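Sialidase B (Streptococcus pneumoniae serotype 4, PDB 4XJW) cleaves terminal sialic acid from alpha-(2->3)-, alpha-(2->6)- and alpha-(2->8)-linked glycoconjugates, working as an intramolecular trans-sialidase of glycosyl hydrolase family 33. Local coordinates at residues Q47-L52 and I66-S71; G72-E77 and A93-K98; A526-R531 and S538-I543; E508-V513 and E594-D599. The protein carries 1 engineered substitution. All blocks are in the same frame, centred on the assembly; numbering follows the deposited sequence.

Contact 1 (Q47-L52 and I66-S71)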
loop_
_atom_site.group_PDB
_atom_site.type_symbol
_atom_site.label_atom_id
_atom_site.label_comp_id
_atom_site.label_asym_id
_atom_site.label_seq_id
_atom_site.Cartn_x
_atom_site.Cartn_y
_atom_site.Cartn_z
ATOM N N GLN A 47 -12.874 8.332 22.392
ATOM C CA GLN A 47 -14.255 8.171 22.824
ATOM C C GLN A 47 -14.702 6.718 22.834
ATOM O O GLN A 47 -14.334 5.942 21.947
ATOM C CB GLN A 47 -15.200 8.994 21.947
ATOM C CG GLN A 47 -15.124 8.709 20.442
ATOM C CD GLN A 47 -16.008 9.645 19.636
ATOM O OE1 GLN A 47 -16.197 10.812 19.999
ATOM N NE2 GLN A 47 -16.568 9.139 18.547
ATOM N N ALA A 48 -15.477 6.356 23.859
ATOM C CA ALA A 48 -16.059 5.022 23.954
ATOM C C ALA A 48 -17.388 4.976 23.216
ATOM O O ALA A 48 -18.228 5.870 23.372
ATOM C CB ALA A 48 -16.248 4.615 25.425
ATOM N N LEU A 49 -17.580 3.940 22.404
ATOM C CA LEU A 49 -18.844 3.748 21.722
ATOM C C LEU A 49 -19.790 2.919 22.592
ATOM O O LEU A 49 -20.999 3.167 22.634
ATOM C CB LEU A 49 -18.613 3.067 20.371
ATOM C CG LEU A 49 -17.756 3.891 19.406
ATOM C CD1 LEU A 49 -17.458 3.127 18.126
ATOM C CD2 LEU A 49 -18.415 5.228 19.093
ATOM N N PHE A 50 -19.226 1.945 23.299
ATOM C CA PHE A 50 -19.993 1.003 24.104
ATOM C C PHE A 50 -19.180 0.662 25.330
ATOM O O PHE A 50 -17.969 0.447 25.235
ATOM C CB PHE A 50 -20.288 -0.265 23.285
ATOM C CG PHE A 50 -20.894 -1.391 24.082
ATOM C CD1 PHE A 50 -22.264 -1.448 24.301
ATOM C CD2 PHE A 50 -20.091 -2.402 24.596
ATOM C CE1 PHE A 50 -22.823 -2.492 25.029
ATOM C CE2 PHE A 50 -20.643 -3.451 25.320
ATOM C CZ PHE A 50 -22.011 -3.493 25.537
ATOM N N GLY A 51 -19.845 0.628 26.483
ATOM C CA GLY A 51 -19.203 0.275 27.734
ATOM C C GLY A 51 -20.051 -0.655 28.585
ATOM O O GLY A 51 -21.284 -0.548 28.623
ATOM N N LEU A 52 -19.384 -1.600 29.235
ATOM C CA LEU A 52 -19.991 -2.442 30.258
ATOM C C LEU A 52 -19.114 -2.301 31.487
ATOM O O LEU A 52 -17.944 -2.693 31.456
ATOM C CB LEU A 52 -19.987 -3.908 29.837
ATOM C CG LEU A 52 -20.961 -4.374 28.766
ATOM C CD1 LEU A 52 -20.608 -5.790 28.351
ATOM C CD2 LEU A 52 -22.385 -4.307 29.290
ATOM N N ILE A 66 -15.570 -0.646 23.989
ATOM C CA ILE A 66 -15.165 -0.529 22.594
ATOM C C ILE A 66 -14.923 0.959 22.354
ATOM O O ILE A 66 -15.834 1.774 22.514
ATOM C CB ILE A 66 -16.250 -1.055 21.637
ATOM C CG1 ILE A 66 -16.476 -2.552 21.848
ATOM C CG2 ILE A 66 -15.858 -0.770 20.191
ATOM C CD1 ILE A 66 -17.774 -3.082 21.197
ATOM N N PHE A 67 -13.696 1.324 21.994
ATOM C CA PHE A 67 -13.366 2.743 21.820
ATOM C C PHE A 67 -12.801 3.045 20.437
ATOM O O PHE A 67 -12.413 2.129 19.691
ATOM C CB PHE A 67 -12.383 3.227 22.898
ATOM C CG PHE A 67 -11.005 2.617 22.787
ATOM C CD1 PHE A 67 -10.017 3.229 22.020
ATOM C CD2 PHE A 67 -10.703 1.425 23.440
ATOM C CE1 PHE A 67 -8.758 2.662 21.899
ATOM C CE2 PHE A 67 -9.440 0.855 23.338
ATOM C CZ PHE A 67 -8.463 1.476 22.555
ATOM N N MET A 68 -12.764 4.332 20.103
ATOM C CA MET A 68 -12.104 4.803 18.894
ATOM C C MET A 68 -11.322 6.073 19.186
ATOM O O MET A 68 -11.493 6.712 20.237
ATOM C CB MET A 68 -13.104 5.083 17.774
ATOM C CG MET A 68 -14.096 6.189 18.107
ATOM S SD MET A 68 -15.188 6.604 16.728
ATOM C CE MET A 68 -14.105 7.577 15.688
ATOM N N ARG A 69 -10.466 6.438 18.244
ATOM C CA ARG A 69 -9.695 7.673 18.328
ATOM C C ARG A 69 -9.940 8.485 17.074
ATOM O O ARG A 69 -10.360 7.937 16.045
ATOM C CB ARG A 69 -8.197 7.383 18.465
ATOM C CG ARG A 69 -7.799 6.698 19.759
ATOM C CD ARG A 69 -6.280 6.617 19.887
ATOM N NE ARG A 69 -5.868 5.899 21.092
ATOM C CZ ARG A 69 -5.673 6.468 22.280
ATOM N NH1 ARG A 69 -5.853 7.773 22.442
ATOM N NH2 ARG A 69 -5.308 5.726 23.319
ATOM N N ASP A 70 -9.682 9.786 17.148
ATOM C CA ASP A 70 -9.919 10.635 15.986
ATOM C C ASP A 70 -8.889 10.422 14.865
ATOM O O ASP A 70 -8.948 11.079 13.830
ATOM C CB ASP A 70 -10.056 12.114 16.375
ATOM C CG ASP A 70 -8.766 12.714 16.901
ATOM O OD1 ASP A 70 -7.752 11.996 16.978
ATOM O OD2 ASP A 70 -8.784 13.915 17.250
ATOM N N SER A 71 -7.962 9.491 15.088
ATOM C CA SER A 71 -7.004 9.051 14.078
ATOM C C SER A 71 -7.616 7.957 13.223
ATOM O O SER A 71 -7.065 7.599 12.186
ATOM C CB SER A 71 -5.782 8.457 14.763
ATOM O OG SER A 71 -6.165 7.307 15.505
#

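Contact 2 (G72-E77 and A93-K98)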
loop_
_atom_site.group_PDB
_atom_site.type_symbol
_atom_site.label_atom_id
_atom_site.label_comp_id
_atom_site.label_asym_id
_atom_site.label_seq_id
_atom_site.Cartn_x
_atom_site.Cartn_y
_atom_site.Cartn_z
ATOM N N GLY A 72 -8.742 7.414 13.677
ATOM C CA GLY A 72 -9.374 6.302 12.990
ATOM C C GLY A 72 -9.071 4.957 13.631
ATOM O O GLY A 72 -9.532 3.925 13.135
ATOM N N GLU A 73 -8.296 4.961 14.718
ATOM C CA GLU A 73 -8.004 3.744 15.468
ATOM C C GLU A 73 -9.264 3.194 16.138
ATOM O O GLU A 73 -10.109 3.961 16.597
ATOM C CB GLU A 73 -6.933 4.050 16.519
ATOM C CG GLU A 73 -6.605 2.914 17.491
ATOM C CD GLU A 73 -5.479 3.296 18.420
ATOM O OE1 GLU A 73 -4.498 3.885 17.925
ATOM O OE2 GLU A 73 -5.593 3.035 19.638
ATOM N N ILE A 74 -9.390 1.871 16.187
ATOM C CA ILE A 74 -10.445 1.213 16.948
ATOM C C ILE A 74 -9.786 0.281 17.961
ATOM O O ILE A 74 -8.717 -0.278 17.697
ATOM C CB ILE A 74 -11.396 0.404 16.021
ATOM C CG1 ILE A 74 -12.726 0.083 16.713
ATOM C CG2 ILE A 74 -10.736 -0.883 15.559
ATOM C CD1 ILE A 74 -13.655 1.280 16.846
ATOM N N GLY A 75 -10.412 0.106 19.124
ATOM C CA GLY A 75 -9.868 -0.799 20.112
ATOM C C GLY A 75 -10.876 -1.239 21.145
ATOM O O GLY A 75 -12.041 -0.800 21.133
ATOM N N VAL A 76 -10.430 -2.146 22.011
ATOM C CA VAL A 76 -11.210 -2.561 23.170
ATOM C C VAL A 76 -10.327 -2.578 24.411
ATOM O O VAL A 76 -9.108 -2.759 24.332
ATOM C CB VAL A 76 -11.843 -3.961 23.031
ATOM C CG1 VAL A 76 -12.863 -3.993 21.892
ATOM C CG2 VAL A 76 -10.771 -5.026 22.854
ATOM N N GLU A 77 -10.973 -2.395 25.559
ATOM C CA GLU A 77 -10.360 -2.619 26.853
ATOM C C GLU A 77 -11.175 -3.697 27.558
ATOM O O GLU A 77 -12.404 -3.719 27.456
ATOM C CB GLU A 77 -10.414 -1.349 27.681
ATOM C CG GLU A 77 -9.590 -0.211 27.171
ATOM C CD GLU A 77 -9.263 0.735 28.294
ATOM O OE1 GLU A 77 -8.343 0.421 29.082
ATOM O OE2 GLU A 77 -9.953 1.763 28.411
ATOM N N ALA A 93 -5.986 3.165 12.029
ATOM C CA ALA A 93 -6.522 3.258 10.665
ATOM C C ALA A 93 -7.537 2.169 10.362
ATOM O O ALA A 93 -7.398 1.450 9.377
ATOM C CB ALA A 93 -5.381 3.230 9.637
ATOM N N SER A 94 -8.551 2.047 11.208
ATOM C CA SER A 94 -9.572 1.010 11.026
ATOM C C SER A 94 -10.936 1.518 10.538
ATOM O O SER A 94 -11.804 0.708 10.206
ATOM C CB SER A 94 -9.737 0.212 12.323
ATOM O OG SER A 94 -8.556 -0.504 12.625
ATOM N N LEU A 95 -11.129 2.839 10.501
ATOM C CA LEU A 95 -12.465 3.421 10.312
ATOM C C LEU A 95 -12.567 4.348 9.110
ATOM O O LEU A 95 -11.572 4.888 8.636
ATOM C CB LEU A 95 -12.847 4.257 11.545
ATOM C CG LEU A 95 -12.987 3.518 12.868
ATOM C CD1 LEU A 95 -13.239 4.505 14.006
ATOM C CD2 LEU A 95 -14.112 2.521 12.804
ATOM N N TRP A 96 -13.793 4.535 8.632
ATOM C CA TRP A 96 -14.110 5.615 7.708
ATOM C C TRP A 96 -14.884 6.703 8.433
ATOM O O TRP A 96 -15.571 6.431 9.429
ATOM C CB TRP A 96 -14.948 5.074 6.552
ATOM C CG TRP A 96 -14.107 4.608 5.397
ATOM C CD1 TRP A 96 -13.461 3.402 5.282
ATOM C CD2 TRP A 96 -13.803 5.344 4.201
ATOM N NE1 TRP A 96 -12.783 3.347 4.075
ATOM C CE2 TRP A 96 -12.974 4.528 3.400
ATOM C CE3 TRP A 96 -14.137 6.622 3.737
ATOM C CZ2 TRP A 96 -12.480 4.948 2.158
ATOM C CZ3 TRP A 96 -13.658 7.032 2.501
ATOM C CH2 TRP A 96 -12.836 6.196 1.727
ATOM N N GLY A 97 -14.781 7.932 7.941
ATOM C CA GLY A 97 -15.475 9.059 8.548
ATOM C C GLY A 97 -16.583 9.594 7.659
ATOM O O GLY A 97 -17.772 9.547 8.021
ATOM N N LYS A 98 -16.190 10.084 6.479
ATOM C CA LYS A 98 -17.119 10.658 5.504
ATOM C C LYS A 98 -16.777 10.199 4.093
ATOM O O LYS A 98 -15.630 9.863 3.800
ATOM C CB LYS A 98 -17.064 12.192 5.527
ATOM C CG LYS A 98 -17.652 12.844 6.768
ATOM C CD LYS A 98 -17.663 14.373 6.663
ATOM C CE LYS A 98 -18.857 14.878 5.852
ATOM N NZ LYS A 98 -18.670 16.286 5.396
#

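Contact 3 (A526-R531 and S538-I543)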
loop_
_atom_site.group_PDB
_atom_site.type_symbol
_atom_site.label_atom_id
_atom_site.label_comp_id
_atom_site.label_asym_id
_atom_site.label_seq_id
_atom_site.Cartn_x
_atom_site.Cartn_y
_atom_site.Cartn_z
ATOM N N ALA A 526 5.994 20.161 -6.471
ATOM C CA ALA A 526 6.676 20.930 -7.505
ATOM C C ALA A 526 6.194 20.494 -8.871
ATOM O O ALA A 526 5.518 19.470 -9.001
ATOM C CB ALA A 526 8.185 20.750 -7.407
ATOM N N TYR A 527 6.543 21.267 -9.889
ATOM C CA TYR A 527 6.266 20.859 -11.258
ATOM C C TYR A 527 7.251 21.441 -12.248
ATOM O O TYR A 527 7.916 22.441 -11.965
ATOM C CB TYR A 527 4.813 21.166 -11.658
ATOM C CG TYR A 527 4.452 22.632 -11.721
ATOM C CD1 TYR A 527 4.617 23.352 -12.893
ATOM C CD2 TYR A 527 3.931 23.285 -10.610
ATOM C CE1 TYR A 527 4.281 24.683 -12.962
ATOM C CE2 TYR A 527 3.586 24.616 -10.662
ATOM C CZ TYR A 527 3.767 25.311 -11.852
ATOM O OH TYR A 527 3.430 26.642 -11.924
ATOM N N MET A 528 7.372 20.771 -13.385
ATOM C CA MET A 528 8.142 21.253 -14.517
ATOM C C MET A 528 7.369 20.887 -15.771
ATOM O O MET A 528 6.471 20.041 -15.728
ATOM C CB MET A 528 9.541 20.632 -14.559
ATOM C CG MET A 528 9.576 19.108 -14.565
ATOM S SD MET A 528 11.215 18.401 -14.876
ATOM C CE MET A 528 12.081 18.878 -13.382
ATOM N N THR A 529 7.728 21.505 -16.889
ATOM C CA THR A 529 6.999 21.320 -18.142
ATOM C C THR A 529 7.944 21.044 -19.296
ATOM O O THR A 529 9.018 21.663 -19.397
ATOM C CB THR A 529 6.176 22.571 -18.480
ATOM O OG1 THR A 529 5.330 22.911 -17.375
ATOM C CG2 THR A 529 5.321 22.367 -19.743
ATOM N N SER A 530 7.540 20.119 -20.167
ATOM C CA SER A 530 8.219 19.902 -21.440
ATOM C C SER A 530 7.264 20.304 -22.560
ATOM O O SER A 530 6.064 20.063 -22.466
ATOM C CB SER A 530 8.619 18.436 -21.604
ATOM O OG SER A 530 9.153 18.191 -22.898
ATOM N N ARG A 531 7.802 20.910 -23.614
ATOM C CA ARG A 531 6.997 21.319 -24.765
ATOM C C ARG A 531 7.526 20.685 -26.042
ATOM O O ARG A 531 7.237 21.150 -27.153
ATOM C CB ARG A 531 6.985 22.844 -24.878
ATOM C CG ARG A 531 6.342 23.526 -23.688
ATOM C CD ARG A 531 6.379 25.037 -23.782
ATOM N NE ARG A 531 5.642 25.641 -22.675
ATOM C CZ ARG A 531 4.316 25.739 -22.634
ATOM N NH1 ARG A 531 3.581 25.271 -23.635
ATOM N NH2 ARG A 531 3.719 26.292 -21.587
ATOM N N SER A 538 11.665 22.321 -18.414
ATOM C CA SER A 538 11.745 23.674 -17.874
ATOM C C SER A 538 12.331 23.712 -16.467
ATOM O O SER A 538 12.562 22.673 -15.831
ATOM C CB SER A 538 10.350 24.268 -17.809
ATOM O OG SER A 538 9.632 23.677 -16.736
ATOM N N LYS A 539 12.559 24.921 -15.963
ATOM C CA LYS A 539 12.870 25.076 -14.557
ATOM C C LYS A 539 11.690 24.614 -13.699
ATOM O O LYS A 539 10.574 24.381 -14.199
ATOM C CB LYS A 539 13.235 26.525 -14.222
ATOM C CG LYS A 539 14.363 27.097 -15.058
ATOM C CD LYS A 539 15.596 26.206 -15.038
ATOM C CE LYS A 539 16.854 27.052 -15.097
ATOM N NZ LYS A 539 16.643 28.219 -16.001
ATOM N N VAL A 540 11.953 24.490 -12.406
ATOM C CA VAL A 540 10.987 23.986 -11.440
ATOM C C VAL A 540 10.166 25.114 -10.828
ATOM O O VAL A 540 10.709 26.163 -10.467
ATOM C CB VAL A 540 11.704 23.207 -10.332
ATOM C CG1 VAL A 540 10.759 22.799 -9.220
ATOM C CG2 VAL A 540 12.437 22.002 -10.915
ATOM N N SER A 541 8.858 24.904 -10.744
ATOM C CA SER A 541 7.954 25.790 -10.018
ATOM C C SER A 541 7.250 24.998 -8.924
ATOM O O SER A 541 7.392 23.775 -8.852
ATOM C CB SER A 541 6.917 26.386 -10.964
ATOM O OG SER A 541 7.535 27.239 -11.902
ATOM N N TYR A 542 6.490 25.691 -8.082
ATOM C CA TYR A 542 5.782 25.058 -6.983
ATOM C C TYR A 542 4.320 25.441 -6.952
ATOM O O TYR A 542 3.940 26.531 -7.364
ATOM C CB TYR A 542 6.444 25.392 -5.638
ATOM C CG TYR A 542 7.886 24.967 -5.576
ATOM C CD1 TYR A 542 8.237 23.699 -5.124
ATOM C CD2 TYR A 542 8.900 25.826 -5.982
ATOM C CE1 TYR A 542 9.558 23.303 -5.077
ATOM C CE2 TYR A 542 10.221 25.439 -5.939
ATOM C CZ TYR A 542 10.544 24.178 -5.480
ATOM O OH TYR A 542 11.860 23.789 -5.435
ATOM N N ILE A 543 3.495 24.519 -6.471
ATOM C CA ILE A 543 2.091 24.786 -6.253
ATOM C C ILE A 543 1.938 25.401 -4.867
ATOM O O ILE A 543 2.331 24.796 -3.872
ATOM C CB ILE A 543 1.278 23.470 -6.368
ATOM C CG1 ILE A 543 1.438 22.884 -7.770
ATOM C CG2 ILE A 543 -0.189 23.677 -5.991
ATOM C CD1 ILE A 543 0.826 21.501 -7.929
#

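Contact 4 (E508-V513 and E594-D599)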
loop_
_atom_site.group_PDB
_atom_site.type_symbol
_atom_site.label_atom_id
_atom_site.label_comp_id
_atom_site.label_asym_id
_atom_site.label_seq_id
_atom_site.Cartn_x
_atom_site.Cartn_y
_atom_site.Cartn_z
ATOM N N GLU A 508 -0.332 14.928 -19.979
ATOM C CA GLU A 508 -0.174 15.651 -21.242
ATOM C C GLU A 508 -1.241 16.748 -21.294
ATOM O O GLU A 508 -2.427 16.462 -21.472
ATOM C CB GLU A 508 -0.271 14.713 -22.467
ATOM C CG GLU A 508 0.255 15.383 -23.745
ATOM C CD GLU A 508 0.313 14.465 -24.947
ATOM O OE1 GLU A 508 -0.218 13.337 -24.865
ATOM O OE2 GLU A 508 0.896 14.880 -25.976
ATOM N N LEU A 509 -0.831 17.999 -21.100
ATOM C CA LEU A 509 -1.782 19.118 -21.085
ATOM C C LEU A 509 -2.428 19.343 -22.441
ATOM O O LEU A 509 -3.619 19.633 -22.533
ATOM C CB LEU A 509 -1.098 20.417 -20.646
ATOM C CG LEU A 509 -0.649 20.509 -19.190
ATOM C CD1 LEU A 509 -0.064 21.875 -18.912
ATOM C CD2 LEU A 509 -1.812 20.211 -18.255
ATOM N N ARG A 510 -1.609 19.255 -23.480
ATOM C CA ARG A 510 -2.053 19.335 -24.862
ATOM C C ARG A 510 -0.949 18.689 -25.688
ATOM O O ARG A 510 0.067 18.288 -25.142
ATOM C CB ARG A 510 -2.282 20.790 -25.278
ATOM C CG ARG A 510 -1.113 21.718 -24.994
ATOM C CD ARG A 510 -1.398 23.133 -25.481
ATOM N NE ARG A 510 -0.331 24.076 -25.139
ATOM C CZ ARG A 510 0.610 24.479 -25.988
ATOM N NH1 ARG A 510 0.619 24.029 -27.238
ATOM N NH2 ARG A 510 1.534 25.343 -25.591
ATOM N N ASP A 511 -1.132 18.579 -26.993
ATOM C CA ASP A 511 -0.199 17.812 -27.805
ATOM C C ASP A 511 1.290 18.173 -27.664
ATOM O O ASP A 511 1.718 19.263 -28.040
ATOM C CB ASP A 511 -0.633 17.861 -29.266
ATOM C CG ASP A 511 -0.506 16.530 -29.933
ATOM O OD1 ASP A 511 0.607 16.225 -30.405
ATOM O OD2 ASP A 511 -1.515 15.789 -29.975
ATOM N N GLY A 512 2.065 17.248 -27.099
ATOM C CA GLY A 512 3.506 17.410 -26.982
ATOM C C GLY A 512 3.942 18.167 -25.747
ATOM O O GLY A 512 5.134 18.294 -25.491
ATOM N N VAL A 513 2.967 18.666 -24.991
ATOM C CA VAL A 513 3.222 19.428 -23.768
ATOM C C VAL A 513 2.928 18.556 -22.557
ATOM O O VAL A 513 1.780 18.180 -22.325
ATOM C CB VAL A 513 2.348 20.679 -23.707
ATOM C CG1 VAL A 513 2.649 21.498 -22.460
ATOM C CG2 VAL A 513 2.560 21.524 -24.968
ATOM N N GLU A 594 -3.967 30.437 -22.112
ATOM C CA GLU A 594 -3.049 31.540 -22.374
ATOM C C GLU A 594 -1.597 31.094 -22.235
ATOM O O GLU A 594 -0.768 31.329 -23.120
ATOM C CB GLU A 594 -3.318 32.650 -21.360
ATOM C CG GLU A 594 -2.987 34.066 -21.793
ATOM C CD GLU A 594 -3.135 35.052 -20.641
ATOM O OE1 GLU A 594 -2.983 34.627 -19.475
ATOM O OE2 GLU A 594 -3.410 36.242 -20.901
ATOM N N ASP A 595 -1.299 30.445 -21.113
ATOM C CA ASP A 595 0.078 30.204 -20.704
ATOM C C ASP A 595 0.263 28.829 -20.068
ATOM O O ASP A 595 1.281 28.572 -19.419
ATOM C CB ASP A 595 0.494 31.270 -19.694
ATOM C CG ASP A 595 -0.503 31.409 -18.556
ATOM O OD1 ASP A 595 -1.460 30.603 -18.491
ATOM O OD2 ASP A 595 -0.329 32.322 -17.721
ATOM N N ASP A 596 -0.734 27.965 -20.242
ATOM C CA ASP A 596 -0.714 26.619 -19.673
ATOM C C ASP A 596 -0.645 26.614 -18.145
ATOM O O ASP A 596 -0.300 25.600 -17.541
ATOM C CB ASP A 596 0.437 25.790 -20.260
ATOM C CG ASP A 596 0.262 25.508 -21.737
ATOM O OD1 ASP A 596 -0.855 25.134 -22.141
ATOM O OD2 ASP A 596 1.247 25.658 -22.488
ATOM N N SER A 597 -0.963 27.740 -17.518
ATOM C CA SER A 597 -1.033 27.764 -16.063
ATOM C C SER A 597 -2.323 27.080 -15.607
ATOM O O SER A 597 -3.265 26.914 -16.393
ATOM C CB SER A 597 -0.947 29.192 -15.511
ATOM O OG SER A 597 -2.114 29.933 -15.808
ATOM N N ILE A 598 -2.353 26.674 -14.339
ATOM C CA ILE A 598 -3.477 25.925 -13.790
ATOM C C ILE A 598 -4.047 26.593 -12.545
ATOM O O ILE A 598 -3.308 26.888 -11.593
ATOM C CB ILE A 598 -3.052 24.484 -13.416
ATOM C CG1 ILE A 598 -2.502 23.743 -14.636
ATOM C CG2 ILE A 598 -4.218 23.724 -12.794
ATOM C CD1 ILE A 598 -2.039 22.320 -14.342
ATOM N N ASP A 599 -5.354 26.844 -12.561
ATOM C CA ASP A 599 -6.060 27.364 -11.394
ATOM C C ASP A 599 -6.667 26.215 -10.603
ATOM O O ASP A 599 -7.635 25.591 -11.046
ATOM C CB ASP A 599 -7.159 28.346 -11.816
ATOM C CG ASP A 599 -8.123 28.668 -10.688
ATOM O OD1 ASP A 599 -7.679 28.779 -9.521
ATOM O OD2 ASP A 599 -9.332 28.808 -10.969
#

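Contact 1 (Q47-L52 and I66-S71)
Q47 and M68 lie side by side on one face of the antiparallel pair and point the same way. Their CG atoms touch at 3.6 Å; farther out Q47 NE2 reaches M68 SD in a weak N-H...S hydrogen bond of 3.4 Å. Both chains start from a chi1 near +60° (Q47 56°, M68 63°), which sets each CG between its own backbone N and carbonyl carbon. The amide end of Q47 is held mainly from outside, its OE1 accepting from the backbone N of N44 and of K164. L49 adds CD2 to M68 SD at 4.2 Å. F50 and I66 share the face of Q47 and M68, and their side chains cross obliquely, with I66 CD1 meeting F50 CD2 at 4.2 Å. A48 and F67 point to the other face, where F67 CB rests on Q47 O. Beneath the side chains, I66 O takes L49 N at 2.8 Å and, weakly, F50 N at 3.5 Å, while I66 N returns to F50 O. Residues M36 and F38 of strand 32-39 pack against L49, and V34 against I66. Two residues opposite one I66 make a classic beta bulge, here in a hairpin of the concanavalin-like N-terminal domain.

Contact 2 (G72-E77 and A93-K98)
I74 meets S94 through CG2, which a chi1 of -162° leaves between the I74 backbone N and carbonyl carbon; it sits 3.6 Å from S94 CB. In S94, chi1 of -65° puts OG beside its own N, almost as near to I74 CG2 as CB is. The hydroxyl is engaged by the chain just before it, where R91 O and P92 O are its hydrogen-bond partners. L95 has CG anti to its carbonyl carbon, and CG comes within 3.5 Å of G72 O. Its CD2 touches I74 CD1 at 4.3 Å, while CD1 leans on E73 O at 4.1 Å. G72 O thus lies against the loop: S94 N donates to it at 2.9 Å from above the carbonyl plane, with S94 CB and L95 CG packed close by. G72 has a positive phi of 100°, at which a CB would press on the carbonyl of S71. I74 and L95 also rest on strands 102-113 and 118-123, through L108 and N106 respectively and V123 for both, so the loop 93-98 bridges two sheets of the N-terminal domain. A93 touches Y633, and its side chain is about 10 Å from that of R581, a probable substrate-binding arginine. Chemically, a single backbone hydrogen bond links the loop to 72-77, and carbon of S94 and L95 lies against the accepting carbonyl, which probably limits water there.

Contact 3 (A526-R531 and S538-I543)
Y527 and S541 face each other in a beta hairpin of the sialidase propeller, part of a four-stranded antiparallel sheet that includes part of the fourth BNR repeat. The Y527 ring is a flat shelf on which S541 CB stands as the bump, 3.4 Å above the plane and displaced toward the rim, giving a CH-pi contact. The I543 side chain crosses that of Y527 at about a right angle, I543 CG1 meeting Y527 CD2 at 3.8 Å. In the tyrosine, chi1 of 66° puts CG between backbone N and carbonyl carbon, and the ring then reaches S541. On the other face the small A526 CB meets both V540 CG1, 3.8 Å away, and Y542 CE1. M528, bent at chi3, hooks its methyl CE against V540 CG2 at 4.0 Å, while L476 and Y478 of strand 475-481 also pack on it. Backbone bonds join Y527 and S541 in both directions, S541 N to Y527 O being nearly straight at 173°. Farther along, T529 OG1 is taken by R515 NE of the adjacent strand. Beyond the strand pairs, S538 continues the link to T529: S538 N donates to T529 O, and S538 OG accepts from T529 N at 2.9 Å while its hydroxyl donates to K539 O at 2.8 Å.

Contact 4 (E508-V513 and E594-D599)
R510 grips D596 side-on in a two-pronged salt bridge that joins the type II beta turn R510-V513 of one propeller sheet to the end of a hairpin in the next. R510 NE donates to D596 OD1 at 3.2 Å and R510 NH2 to D596 OD2 at 3.1 Å, each on the syn lone pair, with the guanidinium and carboxylate planes only 23° apart. Beside the ion pair, L509 CD1 packs 4.0 Å from D596 O, and L509 CD2 is 4.5 Å from I598 CD1. D596 OD2 also receives R531 NH1, so one carboxylate serves two arginines and should offset the repulsion between them. R515 NH1 donates to D596 O. In the second shell, V513 CG2 lies 3.7 Å above the guanidinium plane of R510, over its centre, packing against that face and probably limiting its tilt. The turn is closed by V513 N to R510 O and pinned by G512 N, which meets E508 OE2 on its anti lone pair. On the other segment, D596 sits at positive phi, 61°, just beyond D595, whose carboxylate forms an Asx turn. There D595 OD1 accepts S597 OG at 2.8 Å and S597 N at 3.1 Å, both from the same face of the carboxylate.

Overall arrangement
From the N terminus, contact 1 closes first, pairing strands 46-53 and 63-69 of one sheet in the N-terminal domain. Contact 2 opens one residue later, where the chain turns from strand 63-69 into its sheet neighbour 74-80; it returns the loop 93-98 to the start of that strand, and F67 N to G75 O joins the two contacts. Some 400 residues on, contact 4 opens at 508-513 and closes only at 594-599. Within that span contact 3 closes its short hairpin, 526-531 with 538-543. The two touch through R531 and D596. Contacts 1 and 2 thus belong to the N-terminal domain and contacts 3 and 4 to the propeller; the centres of contacts 2 and 4 are about 42 Å apart.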